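Local coordinates for teichoic acid biosynthesis protein F (Staphylococcus epidermidis, PDB 3L7I) that probably takes part in teichoic acid biosynthesis and has a GT-B-type fold of two Rossmann-like domains, at residues Gly445-Arg450 with Arg487-Ile492; Lys449-Asp454 with Gly653-Tyr658; Lys571-Asp576 with Lys675-Leu680; Lys538-Tyr543 with Val578-Met583. All coordinates share one frame; numbering follows the deposited sequence.

Contact 1. Residues Gly445-Arg450 with Arg487-Ile492; sequences GTPLKR and RYSTEI
Pro447 O is gripped by one hydrogen bond across this contact, from the phenol of Tyr488. Tyr488 OH donates to Pro447 O at 2.7 Å. The hydroxyl lies in the carbonyl plane, with a C=O...donor angle of 153°. Tyr488 CG is anti to the backbone N (chi1 159°), and this torsion carries the ring from helix 487-496 to the loop 445-450. The ring meets the loop with its edge. Pro447 O lies in the ring plane, and Thr446 CG2 reaches the same rim, 3.3 Å from Tyr488 CE2. The Thr446 side chain crosses the tyrosine at about a right angle. Ile492 CD1, one helical turn on, lies 3.4 Å above one face of the Tyr488 ring, offset toward its rim. Phe698 adds an edge-to-face ring contact with Tyr488.

Pro447 points its ring at the helix. Its CD lies 3.2 Å from Ser489 OG. Its CG meets Ile492 CG2 tip to tip at 4.2 Å. Ser489 OG and Thr446 OG1 are 3.6 Å apart and are not paired with each other. Thr446 OG1 is instead hydrogen-bonded to Asn486 ND2, just before the helix.

The contact is buried and joins the loop after strand 438-441 to the first turns of helix 487-496, within the first Rossmann-like domain. Its chemistry is mostly apolar, with one phenol-to-carbonyl bond. The phenol supplies the donor and the loop the acceptor, Pro447 O. Together with the packing round the ring, that bond helps to hold the Tyr488 hydroxyl in place.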
# COMPACT_ATOMS: atom_id res chain seq x y z
N GLY A 445 -30.22 4.99 -37.08
CA GLY A 445 -31.52 5.40 -37.56
C GLY A 445 -31.94 6.84 -37.41
O GLY A 445 -31.56 7.51 -36.46
N THR A 446 -32.75 7.30 -38.36
CA THR A 446 -33.31 8.63 -38.33
C THR A 446 -34.15 8.79 -37.08
O THR A 446 -35.05 7.99 -36.85
CB THR A 446 -34.21 8.91 -39.56
OG1 THR A 446 -33.43 8.95 -40.76
CG2 THR A 446 -34.92 10.23 -39.38
N PRO A 447 -33.87 9.83 -36.27
CA PRO A 447 -34.58 9.92 -34.99
C PRO A 447 -36.00 10.41 -35.20
O PRO A 447 -36.25 11.25 -36.06
CB PRO A 447 -33.78 10.97 -34.22
CG PRO A 447 -32.52 11.15 -34.96
CD PRO A 447 -32.85 10.88 -36.40
N LEU A 448 -36.92 9.83 -34.44
CA LEU A 448 -38.28 10.34 -34.34
C LEU A 448 -38.44 10.86 -32.92
O LEU A 448 -39.03 11.92 -32.70
CB LEU A 448 -39.29 9.24 -34.62
CG LEU A 448 -40.71 9.53 -34.17
CD1 LEU A 448 -41.43 10.29 -35.25
CD2 LEU A 448 -41.44 8.24 -33.83
N LYS A 449 -37.90 10.13 -31.96
CA LYS A 449 -37.95 10.55 -30.57
C LYS A 449 -36.71 11.39 -30.18
O LYS A 449 -35.60 11.13 -30.64
CB LYS A 449 -38.07 9.32 -29.64
CG LYS A 449 -39.38 8.51 -29.78
CD LYS A 449 -39.21 7.03 -29.37
CE LYS A 449 -40.54 6.24 -29.34
NZ LYS A 449 -41.23 6.28 -27.98
N ARG A 450 -36.92 12.40 -29.34
CA ARG A 450 -35.81 13.22 -28.86
C ARG A 450 -34.81 12.41 -28.04
O ARG A 450 -35.20 11.61 -27.20
CB ARG A 450 -36.34 14.39 -28.01
CG ARG A 450 -37.32 15.29 -28.72
CD ARG A 450 -37.75 16.45 -27.81
NE ARG A 450 -36.78 17.55 -27.81
CZ ARG A 450 -36.80 18.57 -28.67
NH1 ARG A 450 -37.75 18.65 -29.61
NH2 ARG A 450 -35.87 19.51 -28.58
N ARG A 487 -30.76 15.48 -44.23
CA ARG A 487 -30.45 16.79 -43.66
C ARG A 487 -31.12 16.98 -42.31
O ARG A 487 -30.54 17.57 -41.40
CB ARG A 487 -30.85 17.91 -44.60
CG ARG A 487 -30.30 19.24 -44.16
CD ARG A 487 -28.77 19.22 -44.10
NE ARG A 487 -28.17 20.06 -45.14
CZ ARG A 487 -27.52 19.62 -46.21
NH1 ARG A 487 -27.36 18.31 -46.42
NH2 ARG A 487 -27.01 20.50 -47.09
N TYR A 488 -32.34 16.48 -42.20
CA TYR A 488 -33.10 16.47 -40.95
C TYR A 488 -32.36 15.76 -39.83
O TYR A 488 -32.31 16.24 -38.71
CB TYR A 488 -34.44 15.80 -41.23
CG TYR A 488 -35.20 15.23 -40.05
CD1 TYR A 488 -36.20 15.96 -39.43
CD2 TYR A 488 -34.97 13.93 -39.62
CE1 TYR A 488 -36.91 15.43 -38.38
CE2 TYR A 488 -35.68 13.39 -38.58
CZ TYR A 488 -36.65 14.14 -37.97
OH TYR A 488 -37.37 13.60 -36.92
N SER A 489 -31.76 14.62 -40.13
CA SER A 489 -30.92 13.95 -39.15
C SER A 489 -29.66 14.74 -38.85
O SER A 489 -29.29 14.89 -37.69
CB SER A 489 -30.59 12.52 -39.59
OG SER A 489 -31.63 11.63 -39.26
N THR A 490 -28.99 15.25 -39.87
CA THR A 490 -27.83 16.10 -39.66
C THR A 490 -28.15 17.26 -38.72
O THR A 490 -27.41 17.53 -37.79
CB THR A 490 -27.29 16.71 -40.96
OG1 THR A 490 -26.94 15.67 -41.89
CG2 THR A 490 -26.07 17.58 -40.68
N GLU A 491 -29.25 17.95 -38.97
CA GLU A 491 -29.56 19.16 -38.21
C GLU A 491 -29.81 18.80 -36.74
O GLU A 491 -29.39 19.52 -35.83
CB GLU A 491 -30.76 19.89 -38.82
CG GLU A 491 -30.52 21.37 -39.04
CD GLU A 491 -29.66 21.67 -40.28
OE1 GLU A 491 -30.23 21.86 -41.38
OE2 GLU A 491 -28.41 21.74 -40.15
N ILE A 492 -30.50 17.68 -36.54
CA ILE A 492 -30.76 17.12 -35.23
C ILE A 492 -29.47 16.65 -34.58
O ILE A 492 -29.29 16.82 -33.38
CB ILE A 492 -31.71 15.91 -35.32
CG1 ILE A 492 -33.12 16.36 -35.68
CG2 ILE A 492 -31.76 15.13 -34.02
CD1 ILE A 492 -34.02 15.22 -36.08

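Contact 2. Residues Lys449-Asp454 with Gly653-Tyr658; sequences KRLAND and GFYMNY
A single beta bridge between two loops, at the meeting of the two Rossmann-like domains of a GT-B-type fold, is the frame of this contact. Residues 449-454 follow strand 438-441 of the first domain. Residues 653-658 come from the loop after strand 637-640 of the second. Lys449 and Phe654 form the bridge, with their CA atoms 4.9 Å apart.

Beside it, the side chains of Lys449 and Phe654 run side by side in the same direction. Lys449 CG lies 3.8 Å from Phe654 CE1. Farther out, Lys449 NZ is hydrogen-bonded to Tyr647 OH, and the side chain lies close to a bound sulfate ion.

Tyr655 has the largest share of the contact. Its CG is anti to its own carbonyl carbon (chi1 -68°), and the ring extends along the first loop. Arg450 CG sits over one ring face, 4.1 Å above the plane and offset toward the rim. Tyr655 CE1 in turn stands over the centre of the Arg450 guanidinium. Ile492 and Tyr488 of helix 487-496 also touch Tyr655.

The phenol oxygen joins two polar groups. Leu451 N makes a weak bond to Tyr655 OH at 3.4 Å. Tyr655 OH donates to Asp454 OD2 at 2.9 Å, and the carboxylate and ring planes are 64° apart. OD2 accepts on its anti lone pair, away from OD1. The arginine is held within its own loop: Arg450 NE donates to Asp454 O at 3.1 Å, nearly straight at 170°, with the oxygen in the guanidinium plane but the donor above the carbonyl plane.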
# COMPACT_ATOMS: atom_id res chain seq x y z
N LYS A 449 -37.90 10.13 -31.96
CA LYS A 449 -37.95 10.55 -30.57
C LYS A 449 -36.71 11.39 -30.18
O LYS A 449 -35.60 11.13 -30.64
CB LYS A 449 -38.07 9.32 -29.64
CG LYS A 449 -39.38 8.51 -29.78
CD LYS A 449 -39.21 7.03 -29.37
CE LYS A 449 -40.54 6.24 -29.34
NZ LYS A 449 -41.23 6.28 -27.98
N ARG A 450 -36.92 12.40 -29.34
CA ARG A 450 -35.81 13.22 -28.86
C ARG A 450 -34.81 12.41 -28.04
O ARG A 450 -35.20 11.61 -27.20
CB ARG A 450 -36.34 14.39 -28.01
CG ARG A 450 -37.32 15.29 -28.72
CD ARG A 450 -37.75 16.45 -27.81
NE ARG A 450 -36.78 17.55 -27.81
CZ ARG A 450 -36.80 18.57 -28.67
NH1 ARG A 450 -37.75 18.65 -29.61
NH2 ARG A 450 -35.87 19.51 -28.58
N LEU A 451 -33.52 12.64 -28.28
CA LEU A 451 -32.45 11.91 -27.57
C LEU A 451 -31.26 12.78 -27.17
O LEU A 451 -31.02 13.83 -27.76
CB LEU A 451 -31.93 10.73 -28.41
CG LEU A 451 -31.69 10.88 -29.92
CD1 LEU A 451 -31.55 12.32 -30.35
CD2 LEU A 451 -30.49 10.08 -30.31
N ALA A 452 -30.50 12.30 -26.19
CA ALA A 452 -29.25 12.94 -25.79
C ALA A 452 -29.47 14.38 -25.28
O ALA A 452 -30.23 14.59 -24.34
CB ALA A 452 -28.25 12.90 -26.93
N ASN A 453 -28.81 15.36 -25.89
CA ASN A 453 -28.93 16.75 -25.44
C ASN A 453 -30.40 17.23 -25.36
O ASN A 453 -30.77 18.09 -24.54
CB ASN A 453 -28.15 17.65 -26.37
CG ASN A 453 -27.59 18.86 -25.66
OD1 ASN A 453 -27.69 18.99 -24.44
ND2 ASN A 453 -26.97 19.75 -26.43
N ASP A 454 -31.23 16.64 -26.22
CA ASP A 454 -32.55 17.17 -26.49
C ASP A 454 -33.61 16.66 -25.55
O ASP A 454 -34.71 17.22 -25.51
CB ASP A 454 -32.94 16.89 -27.95
CG ASP A 454 -32.13 17.72 -28.93
OD1 ASP A 454 -31.32 18.55 -28.45
OD2 ASP A 454 -32.31 17.57 -30.17
N GLY A 653 -42.40 16.00 -28.22
CA GLY A 653 -41.25 15.17 -27.91
C GLY A 653 -40.92 14.30 -29.12
O GLY A 653 -40.30 13.24 -28.99
N PHE A 654 -41.37 14.77 -30.28
CA PHE A 654 -41.04 14.21 -31.59
C PHE A 654 -40.46 15.34 -32.41
O PHE A 654 -40.89 16.49 -32.27
CB PHE A 654 -42.31 13.72 -32.28
CG PHE A 654 -42.75 12.35 -31.86
CD1 PHE A 654 -42.12 11.67 -30.83
CD2 PHE A 654 -43.84 11.75 -32.48
CE1 PHE A 654 -42.55 10.41 -30.44
CE2 PHE A 654 -44.27 10.50 -32.10
CZ PHE A 654 -43.62 9.82 -31.08
N TYR A 655 -39.49 15.05 -33.26
CA TYR A 655 -38.87 16.10 -34.05
C TYR A 655 -39.75 16.48 -35.21
O TYR A 655 -39.74 17.62 -35.67
CB TYR A 655 -37.52 15.68 -34.59
CG TYR A 655 -36.45 15.50 -33.54
CD1 TYR A 655 -35.89 16.59 -32.89
CD2 TYR A 655 -35.97 14.23 -33.23
CE1 TYR A 655 -34.90 16.42 -31.95
CE2 TYR A 655 -34.98 14.06 -32.30
CZ TYR A 655 -34.45 15.15 -31.67
OH TYR A 655 -33.47 14.94 -30.74
N MET A 656 -40.53 15.52 -35.69
CA MET A 656 -41.39 15.79 -36.81
C MET A 656 -42.84 15.99 -36.41
O MET A 656 -43.25 15.68 -35.28
CB MET A 656 -41.28 14.69 -37.85
CG MET A 656 -41.62 13.34 -37.31
SD MET A 656 -42.50 12.42 -38.58
CE MET A 656 -41.52 12.82 -40.02
N ASN A 657 -43.63 16.53 -37.33
CA ASN A 657 -45.03 16.72 -37.05
C ASN A 657 -45.83 15.48 -37.42
O ASN A 657 -46.36 15.36 -38.53
CB ASN A 657 -45.57 17.97 -37.74
CG ASN A 657 -46.87 18.43 -37.14
OD1 ASN A 657 -47.64 17.60 -36.63
ND2 ASN A 657 -47.13 19.73 -37.18
N TYR A 658 -45.90 14.56 -36.46
CA TYR A 658 -46.53 13.25 -36.61
C TYR A 658 -47.96 13.29 -37.13
O TYR A 658 -48.36 12.45 -37.94
CB TYR A 658 -46.54 12.57 -35.25
CG TYR A 658 -46.91 11.10 -35.26
CD1 TYR A 658 -45.93 10.13 -35.33
CD2 TYR A 658 -48.23 10.70 -35.15
CE1 TYR A 658 -46.24 8.79 -35.32
CE2 TYR A 658 -48.57 9.35 -35.14
CZ TYR A 658 -47.56 8.40 -35.22
OH TYR A 658 -47.87 7.05 -35.20

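Contact 3. Residues Lys571-Asp576 with Lys675-Leu680; sequences KELGDD and KELKNL
Glu572, Leu573 and Lys678 lose the most surface here. Glu572 lies on helix 566-573 and turns its side chain toward residues 675-680. Its chain bends at chi2 (-63°), which brings OE1 within reach of two lysines. Both salt bridges use this one oxygen. Lys678 NZ donates to Glu572 OE1 at 2.7 Å and meets it nearly along the C-O axis. Lys675 NZ lies 3.2 Å from Glu572 OE1, a weak hydrogen bond within its salt bridge. Both lysines cross the glutamate obliquely. Two ammonium groups on one carboxylate would probably favour its charged form.

Lys678 reaches this place by a winding chain, bent at chi2, chi3 and chi4. Its aliphatic part is used on the way. Lys678 CD lies 3.8 Å from Leu573 CD2, and Lys678 CE passes by Glu572 O.

Leu573 makes the apolar half. With CG anti to the carbonyl carbon (chi1 -61°), Leu573 CD1 comes to touch Leu677 CB at 3.8 Å, and the two leucines cross at about a right angle. Leu677 also packs on Ile541 and Phe638, on two strands of the parallel sheet.

The charges lie outward and the leucines inward. This salt-bridge network over a leucine contact ties together two helices that flank the parallel sheet of a Rossmann-like domain.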
# COMPACT_ATOMS: atom_id res chain seq x y z
N LYS A 571 -59.43 -13.64 -40.28
CA LYS A 571 -60.72 -13.69 -40.98
C LYS A 571 -60.75 -12.83 -42.25
O LYS A 571 -61.32 -13.22 -43.27
CB LYS A 571 -61.85 -13.24 -40.04
CG LYS A 571 -62.49 -14.35 -39.21
CD LYS A 571 -63.58 -13.79 -38.25
CE LYS A 571 -64.69 -14.81 -37.93
NZ LYS A 571 -64.22 -16.09 -37.31
N GLU A 572 -60.14 -11.65 -42.17
CA GLU A 572 -60.28 -10.61 -43.19
C GLU A 572 -59.21 -10.65 -44.26
O GLU A 572 -59.41 -10.11 -45.35
CB GLU A 572 -60.25 -9.22 -42.54
CG GLU A 572 -61.52 -8.84 -41.78
CD GLU A 572 -62.75 -8.76 -42.68
OE1 GLU A 572 -62.62 -8.24 -43.81
OE2 GLU A 572 -63.84 -9.21 -42.27
N LEU A 573 -58.08 -11.26 -43.95
CA LEU A 573 -56.92 -11.15 -44.82
C LEU A 573 -56.19 -12.47 -44.99
O LEU A 573 -55.30 -12.59 -45.83
CB LEU A 573 -55.94 -10.10 -44.26
CG LEU A 573 -56.49 -8.68 -44.13
CD1 LEU A 573 -55.56 -7.78 -43.35
CD2 LEU A 573 -56.75 -8.11 -45.50
N GLY A 574 -56.58 -13.47 -44.20
CA GLY A 574 -55.88 -14.74 -44.16
C GLY A 574 -55.76 -15.54 -45.44
O GLY A 574 -55.09 -16.57 -45.47
N ASP A 575 -56.40 -15.08 -46.51
CA ASP A 575 -56.36 -15.80 -47.77
C ASP A 575 -55.55 -15.03 -48.80
O ASP A 575 -55.14 -15.59 -49.81
CB ASP A 575 -57.77 -16.09 -48.32
CG ASP A 575 -58.51 -17.20 -47.55
OD1 ASP A 575 -57.85 -18.12 -47.01
OD2 ASP A 575 -59.76 -17.15 -47.51
N ASP A 576 -55.32 -13.76 -48.54
CA ASP A 576 -54.55 -12.93 -49.46
C ASP A 576 -53.17 -12.62 -48.88
O ASP A 576 -52.21 -12.40 -49.63
CB ASP A 576 -55.29 -11.62 -49.77
CG ASP A 576 -56.58 -11.84 -50.56
OD1 ASP A 576 -56.54 -12.58 -51.58
OD2 ASP A 576 -57.62 -11.25 -50.18
N LYS A 675 -59.88 -3.41 -43.05
CA LYS A 675 -60.60 -3.19 -44.29
C LYS A 675 -59.69 -2.56 -45.34
O LYS A 675 -59.69 -2.97 -46.49
CB LYS A 675 -61.84 -2.33 -44.03
CG LYS A 675 -62.86 -2.95 -43.06
CD LYS A 675 -63.30 -4.35 -43.51
CE LYS A 675 -64.53 -4.84 -42.74
NZ LYS A 675 -65.00 -6.18 -43.22
N GLU A 676 -58.90 -1.58 -44.92
CA GLU A 676 -58.00 -0.87 -45.83
C GLU A 676 -56.99 -1.78 -46.55
O GLU A 676 -56.83 -1.69 -47.78
CB GLU A 676 -57.28 0.24 -45.07
CG GLU A 676 -56.58 1.26 -45.94
CD GLU A 676 -57.43 2.48 -46.22
OE1 GLU A 676 -58.55 2.32 -46.75
OE2 GLU A 676 -56.96 3.60 -45.91
N LEU A 677 -56.31 -2.65 -45.79
CA LEU A 677 -55.40 -3.68 -46.33
C LEU A 677 -56.01 -4.58 -47.44
O LEU A 677 -55.28 -5.15 -48.26
CB LEU A 677 -54.89 -4.57 -45.19
CG LEU A 677 -53.67 -4.16 -44.35
CD1 LEU A 677 -53.22 -2.73 -44.58
CD2 LEU A 677 -53.90 -4.40 -42.84
N LYS A 678 -57.33 -4.73 -47.44
CA LYS A 678 -57.99 -5.61 -48.40
C LYS A 678 -57.43 -5.34 -49.79
O LYS A 678 -57.13 -6.26 -50.54
CB LYS A 678 -59.50 -5.37 -48.39
CG LYS A 678 -60.33 -6.61 -48.57
CD LYS A 678 -59.95 -7.65 -47.53
CE LYS A 678 -61.18 -8.36 -47.03
NZ LYS A 678 -62.03 -7.39 -46.31
N ASN A 679 -57.27 -4.05 -50.10
CA ASN A 679 -56.85 -3.61 -51.42
C ASN A 679 -55.64 -2.67 -51.33
O ASN A 679 -55.79 -1.44 -51.29
CB ASN A 679 -58.01 -2.91 -52.11
CG ASN A 679 -57.67 -2.44 -53.51
OD1 ASN A 679 -56.54 -2.64 -53.97
ND2 ASN A 679 -58.63 -1.83 -54.20
N LEU A 680 -54.45 -3.26 -51.30
CA LEU A 680 -53.22 -2.48 -51.19
C LEU A 680 -53.10 -1.42 -52.29
O LEU A 680 -52.78 -0.26 -52.00
CB LEU A 680 -51.98 -3.37 -51.16
CG LEU A 680 -51.42 -3.70 -49.78
CD1 LEU A 680 -49.96 -4.11 -49.88
CD2 LEU A 680 -51.57 -2.52 -48.83

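Contact 4. Residues Lys538-Tyr543 with Val578-Met583; sequences KKVIMY and VILLRM
Lys538 comes before the strand and turns its CB toward Val578, while its NZ is hydrogen-bonded to Gly574 O. Lys539 opens strand 539-543, and its O accepts from Val578 N at 2.8 Å. Val540 makes no backbone bond to residues 578-583. Its CG2 lies beside Val578 CG1 at 3.9 Å, both side chains pointing the same way. Ile541 bonds through both its N and its O: its N donates to Val578 O at 2.9 Å, and its O accepts from Leu580 N at 2.6 Å. Ile541 CG2 packs on Ile579 CG1. Met542 shares the face of Val540, Val578 and Leu580, with its CG 3.7 Å from Leu580 CB. Tyr543 N donates to Leu580 O at 2.7 Å, and Tyr543 O accepts from Arg582 N at 2.9 Å. The Tyr543 ring presents its edge to Leu581 CD2.

The strands are parallel, with axes 25° apart. They are the two strands of a beta-alpha-beta unit linked through helix 566-573. Strand 618-621 flanks 539-543, and strand 600-602 flanks 577-581. Helix 609-614 packs on the face carrying Met542 and Leu580.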
# COMPACT_ATOMS: atom_id res chain seq x y z
N LYS A 538 -49.26 -15.67 -51.51
CA LYS A 538 -49.70 -14.69 -50.53
C LYS A 538 -48.77 -13.48 -50.41
O LYS A 538 -47.54 -13.61 -50.47
CB LYS A 538 -49.95 -15.41 -49.18
CG LYS A 538 -51.42 -15.88 -48.98
CD LYS A 538 -51.59 -17.38 -48.61
CE LYS A 538 -52.77 -17.66 -47.64
NZ LYS A 538 -52.50 -17.20 -46.19
N LYS A 539 -49.37 -12.30 -50.30
CA LYS A 539 -48.62 -11.07 -50.11
C LYS A 539 -48.30 -10.89 -48.62
O LYS A 539 -48.77 -11.64 -47.77
CB LYS A 539 -49.40 -9.87 -50.66
CG LYS A 539 -49.33 -9.75 -52.19
CD LYS A 539 -49.76 -8.36 -52.70
CE LYS A 539 -51.28 -8.17 -52.62
NZ LYS A 539 -51.69 -6.73 -52.62
N VAL A 540 -47.50 -9.89 -48.30
CA VAL A 540 -46.85 -9.89 -47.00
C VAL A 540 -46.92 -8.58 -46.22
O VAL A 540 -46.33 -7.57 -46.62
CB VAL A 540 -45.37 -10.30 -47.15
CG1 VAL A 540 -44.61 -10.06 -45.85
CG2 VAL A 540 -45.28 -11.73 -47.59
N ILE A 541 -47.65 -8.60 -45.10
CA ILE A 541 -47.68 -7.46 -44.19
C ILE A 541 -46.64 -7.66 -43.07
O ILE A 541 -46.45 -8.78 -42.56
CB ILE A 541 -49.10 -7.30 -43.57
CG1 ILE A 541 -50.11 -6.93 -44.64
CG2 ILE A 541 -49.13 -6.21 -42.54
CD1 ILE A 541 -51.53 -7.23 -44.22
N MET A 542 -45.93 -6.58 -42.73
CA MET A 542 -45.04 -6.60 -41.56
C MET A 542 -45.53 -5.66 -40.49
O MET A 542 -45.92 -4.53 -40.77
CB MET A 542 -43.61 -6.21 -41.92
CG MET A 542 -42.60 -7.02 -41.12
SD MET A 542 -41.09 -6.15 -40.69
CE MET A 542 -41.18 -4.79 -41.84
N TYR A 543 -45.48 -6.11 -39.24
CA TYR A 543 -46.01 -5.30 -38.15
C TYR A 543 -44.93 -5.12 -37.10
O TYR A 543 -44.45 -6.08 -36.54
CB TYR A 543 -47.21 -6.00 -37.54
CG TYR A 543 -47.84 -5.28 -36.39
CD1 TYR A 543 -47.93 -3.89 -36.38
CD2 TYR A 543 -48.37 -5.97 -35.33
CE1 TYR A 543 -48.52 -3.23 -35.32
CE2 TYR A 543 -48.96 -5.32 -34.28
CZ TYR A 543 -49.04 -3.95 -34.27
OH TYR A 543 -49.64 -3.34 -33.19
N VAL A 578 -50.02 -12.86 -45.57
CA VAL A 578 -49.41 -13.43 -44.40
C VAL A 578 -48.82 -12.25 -43.61
O VAL A 578 -48.37 -11.27 -44.21
CB VAL A 578 -48.38 -14.46 -44.84
CG1 VAL A 578 -46.99 -13.84 -44.86
CG2 VAL A 578 -48.45 -15.64 -43.94
N ILE A 579 -48.87 -12.29 -42.29
CA ILE A 579 -48.38 -11.14 -41.52
C ILE A 579 -47.13 -11.43 -40.66
O ILE A 579 -47.14 -12.37 -39.85
CB ILE A 579 -49.50 -10.51 -40.67
CG1 ILE A 579 -49.03 -9.22 -40.03
CG2 ILE A 579 -50.01 -11.48 -39.61
CD1 ILE A 579 -50.13 -8.60 -39.15
N LEU A 580 -46.06 -10.65 -40.85
CA LEU A 580 -44.84 -10.86 -40.06
C LEU A 580 -44.85 -10.01 -38.79
O LEU A 580 -44.93 -8.78 -38.88
CB LEU A 580 -43.59 -10.55 -40.88
CG LEU A 580 -43.52 -11.20 -42.25
CD1 LEU A 580 -42.18 -10.97 -42.93
CD2 LEU A 580 -43.79 -12.68 -42.10
N LEU A 581 -44.78 -10.65 -37.63
CA LEU A 581 -44.79 -9.93 -36.36
C LEU A 581 -43.37 -9.73 -35.83
O LEU A 581 -42.70 -10.69 -35.42
CB LEU A 581 -45.64 -10.67 -35.32
CG LEU A 581 -47.05 -11.10 -35.70
CD1 LEU A 581 -47.72 -11.85 -34.57
CD2 LEU A 581 -47.92 -9.92 -36.13
N ARG A 582 -42.91 -8.48 -35.84
CA ARG A 582 -41.60 -8.16 -35.30
C ARG A 582 -41.74 -7.43 -33.97
O ARG A 582 -41.89 -6.22 -33.93
CB ARG A 582 -40.82 -7.30 -36.29
CG ARG A 582 -39.51 -6.76 -35.72
CD ARG A 582 -38.36 -6.82 -36.71
NE ARG A 582 -37.60 -8.03 -36.53
CZ ARG A 582 -36.29 -8.07 -36.30
NH1 ARG A 582 -35.58 -6.95 -36.28
NH2 ARG A 582 -35.70 -9.24 -36.13
N MET A 583 -41.67 -8.18 -32.88
CA MET A 583 -41.92 -7.65 -31.55
C MET A 583 -40.67 -7.57 -30.69
O MET A 583 -39.68 -8.22 -30.98
CB MET A 583 -42.91 -8.57 -30.83
CG MET A 583 -43.87 -9.24 -31.78
SD MET A 583 -45.10 -8.02 -32.27
CE MET A 583 -46.09 -8.01 -30.77

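The contacts form two groups, one at the domain junction and one in the second domain. Contacts 1 and 2 have centres 8 Å apart and share Lys449 and Arg450. Leu448 O and Tyr655 N, 3.2 Å apart, probably hydrogen-bond between them. A bound sulfate ion, probably from the crystallisation liquor, lies about 3 Å from the Lys449 side chain, and the Leu448 side chain is about 5 Å from a sulfate; such ions often mark pockets. Contacts 3 and 4 have centres 12 Å apart. Lys539 N, at the start of the strand, and Asp576 O, 2.9 Å apart, probably hydrogen-bond between them. Between the groups, contacts 2 and 4 are about 10 Å apart at their nearest atoms.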